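PDB 4REL: UDP-glucose:anthocyanidin 3-O-glucosyltransferase from Clitoria ternatea, which is a plant glycosyltransferase-family protein of the GT-B fold, in which two Rossmann-like domains, each with a parallel beta-sheet, face each other. Local coordinates for residues V374-D377 with V383-E386; R152-K157 with L164-G169. All coordinates share one frame; numbering follows the deposited sequence.

Contact 1. Residues V374-D377 with V383-E386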
loop_
_atom_site.group_PDB
_atom_site.type_symbol
_atom_site.label_atom_id
_atom_site.label_comp_id
_atom_site.label_asym_id
_atom_site.label_seq_id
_atom_site.Cartn_x
_atom_site.Cartn_y
_atom_site.Cartn_z
ATOM N N VAL A 374 -10.026 9.304 -4.040
ATOM C CA VAL A 374 -11.052 8.305 -3.743
ATOM C C VAL A 374 -11.617 8.565 -2.347
ATOM O O VAL A 374 -12.836 8.571 -2.130
ATOM C CB VAL A 374 -10.505 6.862 -3.862
ATOM C CG1 VAL A 374 -11.523 5.849 -3.346
ATOM C CG2 VAL A 374 -10.136 6.547 -5.309
ATOM N N ILE A 375 -10.720 8.830 -1.408
ATOM C CA ILE A 375 -11.128 9.091 -0.031
ATOM C C ILE A 375 -12.075 10.296 0.059
ATOM O O ILE A 375 -13.124 10.237 0.700
ATOM C CB ILE A 375 -9.889 9.302 0.869
ATOM C CG1 ILE A 375 -9.250 7.948 1.188
ATOM C CG2 ILE A 375 -10.279 10.007 2.158
ATOM C CD1 ILE A 375 -7.802 8.038 1.676
ATOM N N GLN A 376 -11.711 11.395 -0.588
ATOM C CA GLN A 376 -12.521 12.602 -0.480
ATOM C C GLN A 376 -13.797 12.572 -1.324
ATOM O O GLN A 376 -14.860 12.980 -0.852
ATOM C CB GLN A 376 -11.718 13.840 -0.876
ATOM C CG GLN A 376 -12.492 15.147 -0.657
ATOM C CD GLN A 376 -11.728 16.371 -1.114
ATOM O OE1 GLN A 376 -10.944 16.957 -0.356
ATOM N NE2 GLN A 376 -11.954 16.773 -2.371
ATOM N N ASP A 377 -13.693 12.127 -2.575
ATOM C CA ASP A 377 -14.787 12.354 -3.539
ATOM C C ASP A 377 -15.625 11.129 -3.893
ATOM O O ASP A 377 -16.724 11.253 -4.442
ATOM C CB ASP A 377 -14.246 13.009 -4.816
ATOM C CG ASP A 377 -13.848 14.457 -4.602
ATOM O OD1 ASP A 377 -14.048 14.973 -3.486
ATOM O OD2 ASP A 377 -13.339 15.081 -5.554
ATOM N N VAL A 383 -10.954 14.337 3.778
ATOM C CA VAL A 383 -10.691 15.511 2.940
ATOM C C VAL A 383 -9.218 15.549 2.566
ATOM O O VAL A 383 -8.356 15.050 3.298
ATOM C CB VAL A 383 -11.075 16.846 3.631
ATOM C CG1 VAL A 383 -12.585 16.939 3.834
ATOM C CG2 VAL A 383 -10.348 17.005 4.952
ATOM N N ILE A 384 -8.931 16.114 1.404
ATOM C CA ILE A 384 -7.558 16.456 1.087
ATOM C C ILE A 384 -7.309 17.766 1.819
ATOM O O ILE A 384 -8.167 18.656 1.796
ATOM C CB ILE A 384 -7.363 16.625 -0.425
ATOM C CG1 ILE A 384 -7.583 15.275 -1.123
ATOM C CG2 ILE A 384 -5.981 17.219 -0.716
ATOM C CD1 ILE A 384 -7.674 15.356 -2.659
ATOM N N VAL A 385 -6.162 17.882 2.486
ATOM C CA VAL A 385 -5.938 18.991 3.399
ATOM C C VAL A 385 -6.143 20.289 2.644
ATOM O O VAL A 385 -5.822 20.388 1.458
ATOM C CB VAL A 385 -4.540 18.923 4.091
ATOM C CG1 VAL A 385 -3.422 19.243 3.098
ATOM C CG2 VAL A 385 -4.493 19.853 5.303
ATOM N N GLU A 386 -6.763 21.254 3.314
ATOM C CA GLU A 386 -7.089 22.521 2.679
ATOM C C GLU A 386 -5.778 23.190 2.303
ATOM O O GLU A 386 -4.927 23.418 3.169
ATOM C CB GLU A 386 -7.897 23.399 3.636
ATOM C CG GLU A 386 -8.330 24.736 3.043
ATOM C CD GLU A 386 -9.194 25.543 4.002
ATOM O OE1 GLU A 386 -10.144 24.969 4.580
ATOM O OE2 GLU A 386 -8.917 26.750 4.181
#

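Contact 2. Residues R152-K157 with L164-G169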
loop_
_atom_site.group_PDB
_atom_site.type_symbol
_atom_site.label_atom_id
_atom_site.label_comp_id
_atom_site.label_asym_id
_atom_site.label_seq_id
_atom_site.Cartn_x
_atom_site.Cartn_y
_atom_site.Cartn_z
ATOM N N ARG A 152 -1.995 11.181 -20.591
ATOM C CA ARG A 152 -0.940 12.132 -20.935
ATOM C C ARG A 152 -1.493 13.280 -21.754
ATOM O O ARG A 152 -1.129 14.442 -21.540
ATOM C CB ARG A 152 0.191 11.451 -21.700
ATOM C CG ARG A 152 0.965 10.471 -20.838
ATOM C CD ARG A 152 2.155 9.904 -21.568
ATOM N NE ARG A 152 3.013 9.138 -20.665
ATOM C CZ ARG A 152 4.005 8.357 -21.077
ATOM N NH1 ARG A 152 4.249 8.228 -22.373
ATOM N NH2 ARG A 152 4.742 7.697 -20.196
ATOM N N ASP A 153 -2.371 12.962 -22.698
ATOM C CA ASP A 153 -2.955 14.002 -23.538
ATOM C C ASP A 153 -3.786 14.975 -22.706
ATOM O O ASP A 153 -3.653 16.196 -22.845
ATOM C CB ASP A 153 -3.797 13.393 -24.661
ATOM C CG ASP A 153 -4.038 14.377 -25.795
ATOM O OD1 ASP A 153 -3.116 15.170 -26.090
ATOM O OD2 ASP A 153 -5.142 14.366 -26.381
ATOM N N LYS A 154 -4.635 14.441 -21.833
ATOM C CA LYS A 154 -5.465 15.284 -20.980
ATOM C C LYS A 154 -4.621 16.103 -19.993
ATOM O O LYS A 154 -4.870 17.289 -19.794
ATOM C CB LYS A 154 -6.520 14.447 -20.239
ATOM C CG LYS A 154 -7.510 15.284 -19.424
ATOM C CD LYS A 154 -8.774 14.503 -19.092
ATOM C CE LYS A 154 -9.876 14.748 -20.109
ATOM N NZ LYS A 154 -10.744 15.918 -19.761
ATOM N N CYS A 155 -3.615 15.480 -19.387
ATOM C CA CYS A 155 -2.779 16.203 -18.425
ATOM C C CYS A 155 -1.990 17.320 -19.088
ATOM O O CYS A 155 -1.666 18.322 -18.452
ATOM C CB CYS A 155 -1.842 15.256 -17.679
ATOM S SG CYS A 155 -2.715 14.140 -16.562
ATOM N N SER A 156 -1.699 17.149 -20.372
ATOM C CA SER A 156 -0.928 18.144 -21.111
ATOM C C SER A 156 -1.783 19.306 -21.621
ATOM O O SER A 156 -1.320 20.446 -21.675
ATOM C CB SER A 156 -0.208 17.485 -22.287
ATOM O OG SER A 156 0.427 18.462 -23.092
ATOM N N LYS A 157 -3.025 19.018 -21.994
ATOM C CA LYS A 157 -3.867 20.002 -22.681
ATOM C C LYS A 157 -4.931 20.651 -21.802
ATOM O O LYS A 157 -5.249 21.831 -21.961
ATOM C CB LYS A 157 -4.573 19.346 -23.867
ATOM C CG LYS A 157 -3.671 18.938 -25.010
ATOM C CD LYS A 157 -4.495 18.196 -26.051
ATOM C CE LYS A 157 -3.756 18.026 -27.366
ATOM N NZ LYS A 157 -4.668 17.428 -28.385
ATOM N N LEU A 164 -11.299 12.805 -15.213
ATOM C CA LEU A 164 -10.876 11.738 -16.114
ATOM C C LEU A 164 -12.084 10.876 -16.473
ATOM O O LEU A 164 -12.132 9.680 -16.169
ATOM C CB LEU A 164 -9.782 10.879 -15.460
ATOM C CG LEU A 164 -8.544 11.629 -14.953
ATOM C CD1 LEU A 164 -7.474 10.662 -14.457
ATOM C CD2 LEU A 164 -7.973 12.531 -16.034
ATOM N N ASP A 165 -13.058 11.489 -17.134
ATOM C CA ASP A 165 -14.333 10.826 -17.382
ATOM C C ASP A 165 -14.197 9.564 -18.225
ATOM O O ASP A 165 -15.058 8.686 -18.169
ATOM C CB ASP A 165 -15.323 11.795 -18.025
ATOM C CG ASP A 165 -15.663 12.960 -17.118
ATOM O OD1 ASP A 165 -14.895 13.949 -17.117
ATOM O OD2 ASP A 165 -16.695 12.885 -16.411
ATOM N N PHE A 166 -13.098 9.455 -18.969
ATOM C CA PHE A 166 -12.885 8.289 -19.833
ATOM C C PHE A 166 -12.565 6.996 -19.079
ATOM O O PHE A 166 -12.484 5.925 -19.686
ATOM C CB PHE A 166 -11.800 8.569 -20.886
ATOM C CG PHE A 166 -10.521 9.128 -20.321
ATOM C CD1 PHE A 166 -9.571 8.291 -19.749
ATOM C CD2 PHE A 166 -10.252 10.481 -20.399
ATOM C CE1 PHE A 166 -8.390 8.806 -19.238
ATOM C CE2 PHE A 166 -9.066 11.007 -19.895
ATOM C CZ PHE A 166 -8.137 10.164 -19.311
ATOM N N LEU A 167 -12.363 7.096 -17.766
ATOM C CA LEU A 167 -12.130 5.919 -16.929
ATOM C C LEU A 167 -13.445 5.509 -16.292
ATOM O O LEU A 167 -13.953 6.212 -15.415
ATOM C CB LEU A 167 -11.118 6.240 -15.821
ATOM C CG LEU A 167 -9.747 6.797 -16.204
ATOM C CD1 LEU A 167 -8.968 7.178 -14.946
ATOM C CD2 LEU A 167 -8.960 5.783 -17.042
ATOM N N PRO A 168 -14.008 4.365 -16.717
ATOM C CA PRO A 168 -15.293 3.950 -16.142
ATOM C C PRO A 168 -15.235 3.797 -14.620
ATOM O O PRO A 168 -14.319 3.166 -14.077
ATOM C CB PRO A 168 -15.561 2.603 -16.830
ATOM C CG PRO A 168 -14.872 2.745 -18.157
ATOM C CD PRO A 168 -13.591 3.487 -17.825
ATOM N N GLY A 169 -16.199 4.414 -13.943
ATOM C CA GLY A 169 -16.309 4.337 -12.497
ATOM C C GLY A 169 -15.410 5.313 -11.755
ATOM O O GLY A 169 -15.513 5.463 -10.533
HETATM O O HOH W 1 -13.729 14.527 -19.471
#

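Contact 1. Residues V374-D377 with V383-E386
V383 meets the side chain of Q376 through its backbone: its CA lies 3.6 Å from Q376 OE1 and 4.0 Å from Q376 CG. V383 CB is directed away from 374-377, though still 4.0 Å from Q376 OE1, and the side chain packs on L401 of helix 392-403. One residue on, I384 makes the polar link. Its N donates to Q376 OE1 at 2.8 Å, an almost straight bond (170°) that reaches the amide oxygen from 31° outside the carbonyl plane. Q376 gets there because CG stands anti to the backbone N (chi1 -175°) and the chain runs on extended. The two segments belong to the beta-alpha-beta unit 359-361, 368-378, 382-384, whose last strand is an outermost strand of its parallel sheet in this chain; Q376 thus ties the end of the crossover helix to the edge that V383 does not use when it pairs with M359 and C361. The I384 side chain lies roughly perpendicular to that of Q376, with I384 CB 3.6 Å from Q376 OE1. The other half of the amide is held within the helix: Q376 NE2 donates to D377 OD1 at 3.0 Å, from above the carboxylate plane, which fixes the amide flip.

Contact 2. Residues R152-K157 with L164-G169
K154 on helix 148-157 lays the aliphatic part of its side chain against L164 and F166, and these nonpolar touches make up the direct contact. CD of K154 is the shared point, 3.6 Å from F166 CE2 and 3.7 Å from L164 CD2. The lysine comes to the phenylalanine at the ring edge, near its plane, with K154 CE 3.8 Å from F166 CE2; the two side chains run antiparallel alongside one another. K154 leaves the helix with CG trans to its N, then bends at chi3 and chi4, which carries the methylenes past the ring and turns the ammonium off toward D158.

Backbone bonding shapes the other partner. L164 to L167 form a type I beta turn, closed by L167 N to L164 O at 3.0 Å, which brings L164 and F166 to the same lysine. One face of the F166 ring has L164 CA above its rim, and the F166 side chain also touches L150 and I151 of the helix.

Polar links lie at the end of the lysine. K154 NZ has its salt bridge with D158. K154 NZ also donates weakly to a water O 3.3 Å away, and that water O donates to D165 OD1 at 2.7 Å. K154 NZ itself stays 5.3 Å from D165 OD1, too far for a direct salt bridge, with the water lying between them. The lysine therefore acts here in two ways, its methylenes as a hydrophobic surface for the turn and its charge spent chiefly on D158.

Contact 1 holds a helix to the strand that follows it in a beta-alpha-beta unit, at an outer strand of the six-stranded sheet; contact 2 holds helix 148-157 to the loop that follows it, with no strand involved. Both are local in sequence, yet they share no element, and their centres lie 19 Å apart. Contact 1 is a surface contact, while contact 2 is partly buried through L164, whose side chain is about 13 Å from the bound 3,5,7-trihydroxy-2-(4-hydroxyphenyl)-4H-chromen-4-one. Their chemistry differs accordingly: a direct side-chain-to-backbone hydrogen bond serves the strand edge, whereas aliphatic packing with a weak water link serves the turn.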